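Local coordinates for protein nicotinate-nucleotide--dimethylbenzimidazole phosphoribosyltransferase (Thermus thermophilus HB8, PDB 1WX1) that probably catalyses phosphoribosyl transfer from nicotinate mononucleotide to 5,6-dimethylbenzimidazole, giving alpha-ribazole 5'-phosphate for cobalamin biosynthesis, at residues Arg32-Leu36 with Arg269-Phe273; Asp55-Glu61 with Gly121-Gln127; Gly128-Pro133 with Ala222-Leu228. All coordinates share one frame; numbering follows the deposited sequence.

Contact 1: Arg32-Leu36 with Arg269-Phe273; sequences RLAAL and RDHLF
R32 and L36, one turn apart on helix 24-37, meet D270 to F273 where a 3-10 turn runs into strand 272-274, an outermost strand of the chain's parallel six-stranded sheet in an alpha/beta fold. The pairing illustrates how an arginine can fasten a helix to a strand through main-chain carbonyls as well as through an aromatic face. At D270 the backbone oxygen accepts from R32 NH2 at 2.9 Å, with the donor standing well above the carbonyl plane. H271 comes next: L36 CD2 sits 3.3 Å from the centroid of its ring and only 4° off the normal, a CH-pi contact centred on the face. That ring is fixed in turn by a hydrogen bond from ND1 to L245 O and by edge-to-face packing with Y241. L272 points its CB away and its side chain packs on L247 and L249 of strand 247-249, yet its carbonyl oxygen takes both terminal nitrogens of one guanidinium: R32 NH1 lies 2.8 Å and R32 NH2 2.6 Å from L272 O. Finally F273 supplies a platform. A bend at chi3 (60°) of R32 lays the guanidinium over the ring, the two planes 22° apart, in a cation-pi stack offset toward the rim. L33 CD2 meets F273 CZ obliquely at 3.6 Å, while L36 CD1 touches the ring at its edge, 3.7 Å from F273 CE2.

Contact 2: Asp55-Glu61 with Gly121-Gln127; sequences DHGVVAE and GTANLAQ. With NA (sodium ion), chain C.
N124, V58 and E61 have the largest shares of the surface buried between D55-E61 and G121-Q127, and show how one asparagine can be held at both ends of its amide. CG anti to the backbone N (chi1 -171°) brings the N124 amide up to the E61 carboxylate, the side chains crossing at about a right angle. N124 ND2 donates to the anti lone pair of E61 OE2 at 2.8 Å. The other end, N124 OD1, accepts from A126 N at 3.0 Å, forming an Asx turn, and also lies 3.7 Å from V58 CG2. V58 continues the apolar side, its CG2 3.8 Å from L125 CG. E61 OE2 has a second donor, Q127 NE2, which approaches from above the carboxylate plane at 3.1 Å along a nearly straight bond (175°). With an alanine in place of E61, the amide nitrogens of N124 and Q127 would probably lose their shared acceptor and be freer to turn. Q127 also binds the sodium ion through its backbone O at 2.5 Å, alongside three waters. The two loops follow strands 47-54 and 113-115; V58 and L125 pack against helix 167-179, while A126 rests on helix 195-210, whose R207 bonds to A126 O.

Contact 3: Gly128-Pro133 with Ala222-Leu228; sequences GPAMTP and AAEVGGL
M131 and A223 form the dense half of this contact, where a loop without regular structure is drawn across the last turn of helix 218-225. Two successive amides of the loop address two successive carbonyls of the helix: A130 N donates to E224 O at 3.1 Å from above the carbonyl plane, and M131 N donates to A223 O at 3.0 Å in a more nearly linear C=O approach. Packing around these bonds is close. A130 CB lies 3.2 Å from G226 O, and M131 O comes within 3.1 Å of A223 O although both are acceptors. The methionine itself fills the inner side. Its CG is tucked between backbone N and carbonyl carbon (chi1 70°), which lays it against A223, and a bend at chi3 (88°) then carries the methyl over the glycine pair, M131 CE reaching 3.5 Å from G227 C. The M131 and L228 side chains run past one another in opposite senses, with M131 SD 3.7 Å from L228 CD2. A side chain at G226 would collide with A222 O, so the turn beneath the methyl depends on the bare backbone there.

Toward solvent the fit is slacker. P129 merely rests its CB 3.6 Å from E224 OE1, an oxygen whose principal partner is R211, with which it forms a salt bridge. P133 CG is 4.4 Å from A223 CB, and T132 faces away, using its hydroxyl to cap helix 133-152 while E135 OE1 accepts from T132 N, a reciprocal pattern consistent with a capping box. The whole is a worked case of a helix C-terminus at which the amides of an irregular loop meet the carbonyls of A223 and E224; the loop leads into helix 133-152, and G226-G227 lead from helix 218-225 into helix 228-242.

Contacts 2 and 3 form one continuous region: their centres are 10 Å apart, and A123 N probably hydrogen-bonds to A130 O at 2.8 Å, while L125 CD2 packs against V225 O. R211 ties them further, pairing with L125 O in one and E224 in the other. The sodium ion held by Q127 O marks the seam, about 5 Å from the CA of G128. Contact 1 stands across the chain's centre, with its centre about 35 Å from that of contact 2 and 30 Å from that of contact 3, yet in sequence both are nested between its two segments. All three lie away from E304, the predicted proton acceptor.

Contact 1: Arg32-Leu36 with Arg269-Phe273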
ATOM      1  N   ARG A  32      11.164   9.567   9.656  1.00 19.50           N
ATOM      2  CA  ARG A  32      11.443  10.664   8.741  1.00 19.84           C
ATOM      3  C   ARG A  32      10.353  11.724   8.855  1.00 18.19           C
ATOM      4  O   ARG A  32      10.641  12.920   8.880  1.00 19.80           O
ATOM      5  CB  ARG A  32      11.542  10.150   7.301  1.00 19.06           C
ATOM      6  CG  ARG A  32      12.715   9.210   7.058  1.00 25.51           C
ATOM      7  CD  ARG A  32      12.830   8.844   5.577  1.00 24.86           C
ATOM      8  NE  ARG A  32      13.034  10.035   4.759  1.00 23.38           N
ATOM      9  CZ  ARG A  32      12.709  10.127   3.473  1.00 25.26           C
ATOM     10  NH1 ARG A  32      12.158   9.093   2.843  1.00 21.94           N
ATOM     11  NH2 ARG A  32      12.927  11.262   2.818  1.00 23.38           N
ATOM     12  N   LEU A  33       9.102  11.285   8.936  1.00 17.93           N
ATOM     13  CA  LEU A  33       7.983  12.212   9.067  1.00 18.29           C
ATOM     14  C   LEU A  33       8.123  13.039  10.345  1.00 19.75           C
ATOM     15  O   LEU A  33       7.903  14.255  10.340  1.00 19.55           O
ATOM     16  CB  LEU A  33       6.660  11.439   9.076  1.00 16.73           C
ATOM     17  CG  LEU A  33       6.323  10.777   7.734  1.00 16.01           C
ATOM     18  CD1 LEU A  33       5.086   9.897   7.870  1.00 15.96           C
ATOM     19  CD2 LEU A  33       6.105  11.872   6.679  1.00 17.65           C
ATOM     20  N   ALA A  34       8.489  12.381  11.441  1.00 20.61           N
ATOM     21  CA  ALA A  34       8.666  13.080  12.710  1.00 20.53           C
ATOM     22  C   ALA A  34       9.744  14.148  12.586  1.00 20.42           C
ATOM     23  O   ALA A  34       9.564  15.279  13.036  1.00 22.69           O
ATOM     24  CB  ALA A  34       9.039  12.085  13.813  1.00 20.23           C
ATOM     25  N   ALA A  35      10.868  13.785  11.973  1.00 20.99           N
ATOM     26  CA  ALA A  35      11.976  14.717  11.799  1.00 22.33           C
ATOM     27  C   ALA A  35      11.587  15.893  10.904  1.00 24.03           C
ATOM     28  O   ALA A  35      11.986  17.028  11.159  1.00 24.03           O
ATOM     29  CB  ALA A  35      13.182  13.988  11.219  1.00 22.26           C
ATOM     30  N   LEU A  36      10.807  15.620   9.860  1.00 24.59           N
ATOM     31  CA  LEU A  36      10.365  16.669   8.945  1.00 25.42           C
ATOM     32  C   LEU A  36       9.436  17.664   9.620  1.00 25.19           C
ATOM     33  O   LEU A  36       9.555  18.867   9.413  1.00 26.34           O
ATOM     34  CB  LEU A  36       9.643  16.067   7.737  1.00 27.56           C
ATOM     35  CG  LEU A  36      10.498  15.392   6.669  1.00 31.59           C
ATOM     36  CD1 LEU A  36       9.596  14.915   5.533  1.00 32.87           C
ATOM     37  CD2 LEU A  36      11.538  16.376   6.145  1.00 32.67           C
ATOM     38  N   ARG A 269      16.022  16.142  -1.114  1.00 21.29           N
ATOM     39  CA  ARG A 269      15.966  14.692  -1.072  1.00 21.66           C
ATOM     40  C   ARG A 269      15.449  14.155   0.263  1.00 20.81           C
ATOM     41  O   ARG A 269      14.783  13.128   0.297  1.00 17.61           O
ATOM     42  CB  ARG A 269      17.348  14.116  -1.342  1.00 27.32           C
ATOM     43  CG  ARG A 269      17.379  12.602  -1.483  1.00 33.40           C
ATOM     44  CD  ARG A 269      18.832  12.146  -1.564  1.00 39.69           C
ATOM     45  NE  ARG A 269      19.375  11.812  -0.250  1.00 45.55           N
ATOM     46  CZ  ARG A 269      18.845  10.890   0.557  1.00 48.74           C
ATOM     47  NH1 ARG A 269      17.757  10.211   0.184  1.00 50.51           N
ATOM     48  NH2 ARG A 269      19.386  10.655   1.744  1.00 49.76           N
ATOM     49  N   ASP A 270      15.757  14.848   1.359  1.00 21.02           N
ATOM     50  CA  ASP A 270      15.322  14.423   2.695  1.00 22.19           C
ATOM     51  C   ASP A 270      13.812  14.509   2.902  1.00 21.17           C
ATOM     52  O   ASP A 270      13.278  13.923   3.843  1.00 20.17           O
ATOM     53  CB  ASP A 270      16.019  15.257   3.775  1.00 26.26           C
ATOM     54  CG  ASP A 270      17.520  15.118   3.730  1.00 30.63           C
ATOM     55  OD1 ASP A 270      18.003  13.971   3.616  1.00 34.09           O
ATOM     56  OD2 ASP A 270      18.212  16.155   3.808  1.00 36.13           O
ATOM     57  N   HIS A 271      13.128  15.230   2.021  1.00 19.01           N
ATOM     58  CA  HIS A 271      11.678  15.382   2.123  1.00 20.78           C
ATOM     59  C   HIS A 271      10.912  14.439   1.202  1.00 20.45           C
ATOM     60  O   HIS A 271       9.679  14.397   1.241  1.00 18.38           O
ATOM     61  CB  HIS A 271      11.268  16.816   1.780  1.00 22.80           C
ATOM     62  CG  HIS A 271      11.569  17.809   2.856  1.00 26.21           C
ATOM     63  ND1 HIS A 271      10.586  18.553   3.476  1.00 27.79           N
ATOM     64  CD2 HIS A 271      12.741  18.198   3.414  1.00 26.86           C
ATOM     65  CE1 HIS A 271      11.140  19.355   4.367  1.00 29.85           C
ATOM     66  NE2 HIS A 271      12.448  19.159   4.348  1.00 28.34           N
ATOM     67  N   LEU A 272      11.642  13.693   0.376  1.00 18.71           N
ATOM     68  CA  LEU A 272      11.028  12.778  -0.584  1.00 17.82           C
ATOM     69  C   LEU A 272      10.724  11.372  -0.086  1.00 18.98           C
ATOM     70  O   LEU A 272      11.512  10.761   0.639  1.00 17.40           O
ATOM     71  CB  LEU A 272      11.907  12.646  -1.835  1.00 17.93           C
ATOM     72  CG  LEU A 272      12.172  13.869  -2.716  1.00 20.54           C
ATOM     73  CD1 LEU A 272      13.063  13.459  -3.895  1.00 17.55           C
ATOM     74  CD2 LEU A 272      10.853  14.444  -3.209  1.00 20.34           C
ATOM     75  N   PHE A 273       9.570  10.867  -0.509  1.00 16.42           N
ATOM     76  CA  PHE A 273       9.119   9.523  -0.191  1.00 17.20           C
ATOM     77  C   PHE A 273       8.710   8.898  -1.520  1.00 17.65           C
ATOM     78  O   PHE A 273       7.915   9.482  -2.267  1.00 17.83           O
ATOM     79  CB  PHE A 273       7.920   9.572   0.756  1.00 16.04           C
ATOM     80  CG  PHE A 273       8.266  10.060   2.135  1.00 18.59           C
ATOM     81  CD1 PHE A 273       8.621   9.157   3.136  1.00 17.79           C
ATOM     82  CD2 PHE A 273       8.290  11.421   2.417  1.00 16.88           C
ATOM     83  CE1 PHE A 273       8.994   9.608   4.405  1.00 19.10           C
ATOM     84  CE2 PHE A 273       8.663  11.886   3.680  1.00 18.28           C
ATOM     85  CZ  PHE A 273       9.018  10.975   4.675  1.00 19.33           C
TER

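Contact 2: Asp55-Glu61 with Gly121-Gln127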
ATOM      1  N   ASP A  55       2.307  19.071 -23.772  1.00 16.50           N
ATOM      2  CA  ASP A  55       2.565  18.198 -24.900  1.00 16.35           C
ATOM      3  C   ASP A  55       4.028  18.203 -25.300  1.00 16.45           C
ATOM      4  O   ASP A  55       4.789  19.083 -24.895  1.00 16.83           O
ATOM      5  CB  ASP A  55       1.653  18.566 -26.067  1.00 15.59           C
ATOM      6  CG  ASP A  55       0.282  17.936 -25.922  1.00 17.52           C
ATOM      7  OD1 ASP A  55      -0.731  18.670 -25.879  1.00 16.87           O
ATOM      8  OD2 ASP A  55       0.226  16.691 -25.834  1.00 16.32           O
ATOM      9  N   HIS A  56       4.410  17.205 -26.091  1.00 16.12           N
ATOM     10  CA  HIS A  56       5.795  17.025 -26.509  1.00 17.08           C
ATOM     11  C   HIS A  56       5.971  16.905 -28.022  1.00 16.81           C
ATOM     12  O   HIS A  56       5.293  16.109 -28.670  1.00 16.23           O
ATOM     13  CB  HIS A  56       6.344  15.762 -25.841  1.00 14.66           C
ATOM     14  CG  HIS A  56       6.293  15.801 -24.348  1.00 17.51           C
ATOM     15  ND1 HIS A  56       7.404  16.050 -23.568  1.00 18.70           N
ATOM     16  CD2 HIS A  56       5.258  15.658 -23.482  1.00 17.97           C
ATOM     17  CE1 HIS A  56       7.058  16.062 -22.296  1.00 20.19           C
ATOM     18  NE2 HIS A  56       5.757  15.825 -22.217  1.00 18.94           N
ATOM     19  N   GLY A  57       6.893  17.689 -28.576  1.00 16.02           N
ATOM     20  CA  GLY A  57       7.140  17.629 -30.005  1.00 17.18           C
ATOM     21  C   GLY A  57       7.763  16.306 -30.416  1.00 17.85           C
ATOM     22  O   GLY A  57       7.684  15.912 -31.580  1.00 19.19           O
ATOM     23  N   VAL A  58       8.371  15.606 -29.461  1.00 15.39           N
ATOM     24  CA  VAL A  58       9.019  14.330 -29.756  1.00 15.35           C
ATOM     25  C   VAL A  58       8.040  13.239 -30.206  1.00 15.63           C
ATOM     26  O   VAL A  58       8.459  12.180 -30.669  1.00 16.36           O
ATOM     27  CB  VAL A  58       9.868  13.835 -28.543  1.00 16.14           C
ATOM     28  CG1 VAL A  58       8.975  13.265 -27.461  1.00 16.40           C
ATOM     29  CG2 VAL A  58      10.907  12.812 -29.010  1.00 17.89           C
ATOM     30  N   VAL A  59       6.738  13.495 -30.089  1.00 15.63           N
ATOM     31  CA  VAL A  59       5.763  12.504 -30.530  1.00 17.37           C
ATOM     32  C   VAL A  59       5.932  12.273 -32.028  1.00 17.28           C
ATOM     33  O   VAL A  59       5.501  11.254 -32.559  1.00 17.78           O
ATOM     34  CB  VAL A  59       4.303  12.950 -30.277  1.00 19.38           C
ATOM     35  CG1 VAL A  59       4.033  13.032 -28.777  1.00 20.97           C
ATOM     36  CG2 VAL A  59       4.043  14.290 -30.954  1.00 24.52           C
ATOM     37  N   ALA A  60       6.563  13.227 -32.705  1.00 17.34           N
ATOM     38  CA  ALA A  60       6.779  13.115 -34.142  1.00 18.72           C
ATOM     39  C   ALA A  60       7.762  11.990 -34.473  1.00 20.18           C
ATOM     40  O   ALA A  60       7.868  11.572 -35.628  1.00 19.74           O
ATOM     41  CB  ALA A  60       7.285  14.442 -34.699  1.00 16.74           C
ATOM     42  N   GLU A  61       8.476  11.507 -33.458  1.00 18.81           N
ATOM     43  CA  GLU A  61       9.444  10.428 -33.640  1.00 19.49           C
ATOM     44  C   GLU A  61       8.802   9.047 -33.495  1.00 19.57           C
ATOM     45  O   GLU A  61       9.496   8.025 -33.508  1.00 18.31           O
ATOM     46  CB  GLU A  61      10.581  10.556 -32.622  1.00 20.64           C
ATOM     47  CG  GLU A  61      11.415  11.828 -32.741  1.00 22.36           C
ATOM     48  CD  GLU A  61      12.085  11.971 -34.097  1.00 25.71           C
ATOM     49  OE1 GLU A  61      12.604  10.961 -34.609  1.00 30.67           O
ATOM     50  OE2 GLU A  61      12.104  13.092 -34.645  1.00 25.66           O
ATOM     51  N   GLY A 121       3.014  22.983 -26.288  1.00 21.04           N
ATOM     52  CA  GLY A 121       3.889  21.832 -26.372  1.00 20.86           C
ATOM     53  C   GLY A 121       5.319  22.238 -26.689  1.00 20.01           C
ATOM     54  O   GLY A 121       5.577  23.345 -27.157  1.00 20.71           O
ATOM     55  N   THR A 122       6.256  21.337 -26.430  1.00 17.84           N
ATOM     56  CA  THR A 122       7.664  21.605 -26.693  1.00 18.81           C
ATOM     57  C   THR A 122       8.011  21.300 -28.146  1.00 17.68           C
ATOM     58  O   THR A 122       7.218  20.700 -28.876  1.00 17.22           O
ATOM     59  CB  THR A 122       8.561  20.701 -25.851  1.00 17.82           C
ATOM     60  OG1 THR A 122       8.158  19.343 -26.059  1.00 15.37           O
ATOM     61  CG2 THR A 122       8.463  21.048 -24.369  1.00 18.26           C
ATOM     62  N   ALA A 123       9.203  21.721 -28.554  1.00 17.32           N
ATOM     63  CA  ALA A 123       9.694  21.431 -29.896  1.00 17.26           C
ATOM     64  C   ALA A 123      10.167  19.975 -29.785  1.00 18.32           C
ATOM     65  O   ALA A 123      10.228  19.434 -28.682  1.00 16.96           O
ATOM     66  CB  ALA A 123      10.869  22.352 -30.243  1.00 16.03           C
ATOM     67  N   ASN A 124      10.495  19.349 -30.914  1.00 17.29           N
ATOM     68  CA  ASN A 124      10.959  17.959 -30.935  1.00 18.62           C
ATOM     69  C   ASN A 124      12.354  17.869 -30.312  1.00 19.22           C
ATOM     70  O   ASN A 124      13.331  18.313 -30.909  1.00 18.02           O
ATOM     71  CB  ASN A 124      11.015  17.457 -32.383  1.00 18.40           C
ATOM     72  CG  ASN A 124      11.281  15.967 -32.480  1.00 18.53           C
ATOM     73  OD1 ASN A 124      11.773  15.344 -31.540  1.00 16.33           O
ATOM     74  ND2 ASN A 124      10.966  15.389 -33.633  1.00 18.80           N
ATOM     75  N   LEU A 125      12.444  17.276 -29.125  1.00 18.76           N
ATOM     76  CA  LEU A 125      13.722  17.169 -28.419  1.00 19.14           C
ATOM     77  C   LEU A 125      14.786  16.346 -29.146  1.00 18.01           C
ATOM     78  O   LEU A 125      15.974  16.442 -28.834  1.00 17.63           O
ATOM     79  CB  LEU A 125      13.492  16.590 -27.011  1.00 18.49           C
ATOM     80  CG  LEU A 125      13.051  15.127 -26.893  1.00 17.46           C
ATOM     81  CD1 LEU A 125      14.278  14.223 -26.886  1.00 15.76           C
ATOM     82  CD2 LEU A 125      12.266  14.931 -25.597  1.00 14.66           C
ATOM     83  N   ALA A 126      14.367  15.527 -30.107  1.00 18.72           N
ATOM     84  CA  ALA A 126      15.315  14.712 -30.856  1.00 18.38           C
ATOM     85  C   ALA A 126      15.987  15.505 -31.971  1.00 19.21           C
ATOM     86  O   ALA A 126      17.011  15.079 -32.517  1.00 19.54           O
ATOM     87  CB  ALA A 126      14.609  13.490 -31.450  1.00 18.61           C
ATOM     88  N   GLN A 127      15.420  16.663 -32.300  1.00 17.79           N
ATOM     89  CA  GLN A 127      15.946  17.481 -33.392  1.00 18.95           C
ATOM     90  C   GLN A 127      16.495  18.837 -32.965  1.00 19.17           C
ATOM     91  O   GLN A 127      17.125  19.530 -33.761  1.00 18.95           O
ATOM     92  CB  GLN A 127      14.851  17.693 -34.441  1.00 18.31           C
ATOM     93  CG  GLN A 127      14.198  16.399 -34.918  1.00 19.76           C
ATOM     94  CD  GLN A 127      15.163  15.486 -35.654  1.00 21.60           C
ATOM     95  OE1 GLN A 127      16.230  15.916 -36.098  1.00 20.74           O
ATOM     96  NE2 GLN A 127      14.800  14.222 -35.776  1.00 21.59           N
TER
HETATM   97 NA    NA C1001      16.822  20.725 -35.903  1.00 26.01          NA
HETATM   98  O   HOH W   1       9.533  17.421 -24.650  1.00 17.25           O
HETATM   99  O   HOH W   2      10.009  17.025 -27.516  1.00 14.79           O
HETATM  100  O   HOH W   3      19.494  20.099 -36.140  1.00 32.89           O
HETATM  101  O   HOH W   4      17.822  22.746 -34.409  1.00 32.95           O
HETATM  102  O   HOH W   5      14.334  21.325 -35.169  1.00 28.91           O

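Contact 3: Gly128-Pro133 with Ala222-Leu228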
ATOM      1  N   GLY A 128      16.247  19.222 -31.718  1.00 17.87           N
ATOM      2  CA  GLY A 128      16.731  20.506 -31.239  1.00 18.11           C
ATOM      3  C   GLY A 128      16.246  20.757 -29.825  1.00 18.10           C
ATOM      4  O   GLY A 128      15.559  19.908 -29.260  1.00 16.86           O
ATOM      5  N   PRO A 129      16.582  21.909 -29.224  1.00 19.50           N
ATOM      6  CA  PRO A 129      16.139  22.204 -27.856  1.00 19.06           C
ATOM      7  C   PRO A 129      14.622  22.136 -27.721  1.00 18.98           C
ATOM      8  O   PRO A 129      13.886  22.669 -28.555  1.00 17.13           O
ATOM      9  CB  PRO A 129      16.688  23.608 -27.608  1.00 20.35           C
ATOM     10  CG  PRO A 129      16.749  24.200 -28.988  1.00 23.71           C
ATOM     11  CD  PRO A 129      17.285  23.061 -29.810  1.00 20.38           C
ATOM     12  N   ALA A 130      14.162  21.479 -26.666  1.00 17.72           N
ATOM     13  CA  ALA A 130      12.734  21.323 -26.433  1.00 17.92           C
ATOM     14  C   ALA A 130      12.045  22.654 -26.161  1.00 17.42           C
ATOM     15  O   ALA A 130      10.907  22.866 -26.580  1.00 18.04           O
ATOM     16  CB  ALA A 130      12.503  20.363 -25.272  1.00 17.87           C
ATOM     17  N   MET A 131      12.738  23.546 -25.462  1.00 16.43           N
ATOM     18  CA  MET A 131      12.188  24.857 -25.124  1.00 17.37           C
ATOM     19  C   MET A 131      13.355  25.784 -24.802  1.00 16.93           C
ATOM     20  O   MET A 131      14.493  25.334 -24.729  1.00 18.07           O
ATOM     21  CB  MET A 131      11.290  24.740 -23.887  1.00 19.16           C
ATOM     22  CG  MET A 131      12.072  24.457 -22.603  1.00 19.21           C
ATOM     23  SD  MET A 131      11.094  23.770 -21.240  1.00 20.05           S
ATOM     24  CE  MET A 131      11.221  22.032 -21.597  1.00 18.80           C
ATOM     25  N   THR A 132      13.075  27.067 -24.602  1.00 16.52           N
ATOM     26  CA  THR A 132      14.134  28.012 -24.256  1.00 18.10           C
ATOM     27  C   THR A 132      14.267  28.050 -22.732  1.00 18.13           C
ATOM     28  O   THR A 132      13.351  27.647 -22.009  1.00 15.62           O
ATOM     29  CB  THR A 132      13.813  29.447 -24.722  1.00 18.54           C
ATOM     30  OG1 THR A 132      12.642  29.914 -24.040  1.00 18.78           O
ATOM     31  CG2 THR A 132      13.587  29.491 -26.226  1.00 20.65           C
ATOM     32  N   PRO A 133      15.417  28.519 -22.224  1.00 18.67           N
ATOM     33  CA  PRO A 133      15.603  28.587 -20.771  1.00 18.68           C
ATOM     34  C   PRO A 133      14.528  29.466 -20.125  1.00 18.12           C
ATOM     35  O   PRO A 133      14.082  29.201 -19.013  1.00 19.22           O
ATOM     36  CB  PRO A 133      17.005  29.178 -20.638  1.00 21.03           C
ATOM     37  CG  PRO A 133      17.711  28.598 -21.836  1.00 20.18           C
ATOM     38  CD  PRO A 133      16.679  28.800 -22.932  1.00 19.40           C
ATOM     39  N   ALA A 222      17.452  21.009 -18.642  1.00 18.23           N
ATOM     40  CA  ALA A 222      16.046  20.623 -18.764  1.00 18.35           C
ATOM     41  C   ALA A 222      15.387  21.268 -19.981  1.00 18.19           C
ATOM     42  O   ALA A 222      14.602  20.636 -20.687  1.00 18.03           O
ATOM     43  CB  ALA A 222      15.292  21.009 -17.499  1.00 18.14           C
ATOM     44  N   ALA A 223      15.702  22.535 -20.216  1.00 17.34           N
ATOM     45  CA  ALA A 223      15.140  23.259 -21.345  1.00 18.02           C
ATOM     46  C   ALA A 223      15.556  22.587 -22.647  1.00 17.97           C
ATOM     47  O   ALA A 223      14.766  22.444 -23.578  1.00 18.01           O
ATOM     48  CB  ALA A 223      15.627  24.713 -21.327  1.00 18.46           C
ATOM     49  N   GLU A 224      16.810  22.164 -22.701  1.00 19.16           N
ATOM     50  CA  GLU A 224      17.345  21.527 -23.891  1.00 21.24           C
ATOM     51  C   GLU A 224      16.763  20.154 -24.210  1.00 20.65           C
ATOM     52  O   GLU A 224      16.459  19.860 -25.365  1.00 20.08           O
ATOM     53  CB  GLU A 224      18.867  21.396 -23.762  1.00 22.57           C
ATOM     54  CG  GLU A 224      19.546  20.868 -25.007  1.00 26.75           C
ATOM     55  CD  GLU A 224      19.713  21.931 -26.069  1.00 27.21           C
ATOM     56  OE1 GLU A 224      19.663  21.588 -27.268  1.00 29.18           O
ATOM     57  OE2 GLU A 224      19.906  23.109 -25.704  1.00 31.08           O
ATOM     58  N   VAL A 225      16.578  19.318 -23.195  1.00 19.67           N
ATOM     59  CA  VAL A 225      16.120  17.960 -23.452  1.00 19.60           C
ATOM     60  C   VAL A 225      14.856  17.471 -22.765  1.00 19.41           C
ATOM     61  O   VAL A 225      14.438  16.345 -23.010  1.00 19.05           O
ATOM     62  CB  VAL A 225      17.228  16.948 -23.074  1.00 19.76           C
ATOM     63  CG1 VAL A 225      18.585  17.442 -23.565  1.00 20.97           C
ATOM     64  CG2 VAL A 225      17.250  16.753 -21.557  1.00 20.10           C
ATOM     65  N   GLY A 226      14.254  18.291 -21.909  1.00 20.42           N
ATOM     66  CA  GLY A 226      13.077  17.840 -21.183  1.00 19.82           C
ATOM     67  C   GLY A 226      11.712  18.229 -21.709  1.00 20.09           C
ATOM     68  O   GLY A 226      11.516  18.400 -22.914  1.00 20.04           O
ATOM     69  N   GLY A 227      10.767  18.336 -20.777  1.00 18.62           N
ATOM     70  CA  GLY A 227       9.399  18.703 -21.101  1.00 18.42           C
ATOM     71  C   GLY A 227       8.929  19.789 -20.148  1.00 18.13           C
ATOM     72  O   GLY A 227       9.453  19.931 -19.038  1.00 15.53           O
ATOM     73  N   LEU A 228       7.938  20.561 -20.574  1.00 17.30           N
ATOM     74  CA  LEU A 228       7.415  21.645 -19.751  1.00 15.33           C
ATOM     75  C   LEU A 228       6.823  21.189 -18.423  1.00 15.20           C
ATOM     76  O   LEU A 228       7.066  21.813 -17.392  1.00 14.46           O
ATOM     77  CB  LEU A 228       6.362  22.428 -20.540  1.00 13.29           C
ATOM     78  CG  LEU A 228       6.942  23.212 -21.722  1.00 13.71           C
ATOM     79  CD1 LEU A 228       5.870  23.423 -22.776  1.00 13.92           C
ATOM     80  CD2 LEU A 228       7.503  24.551 -21.227  1.00 13.12           C
TER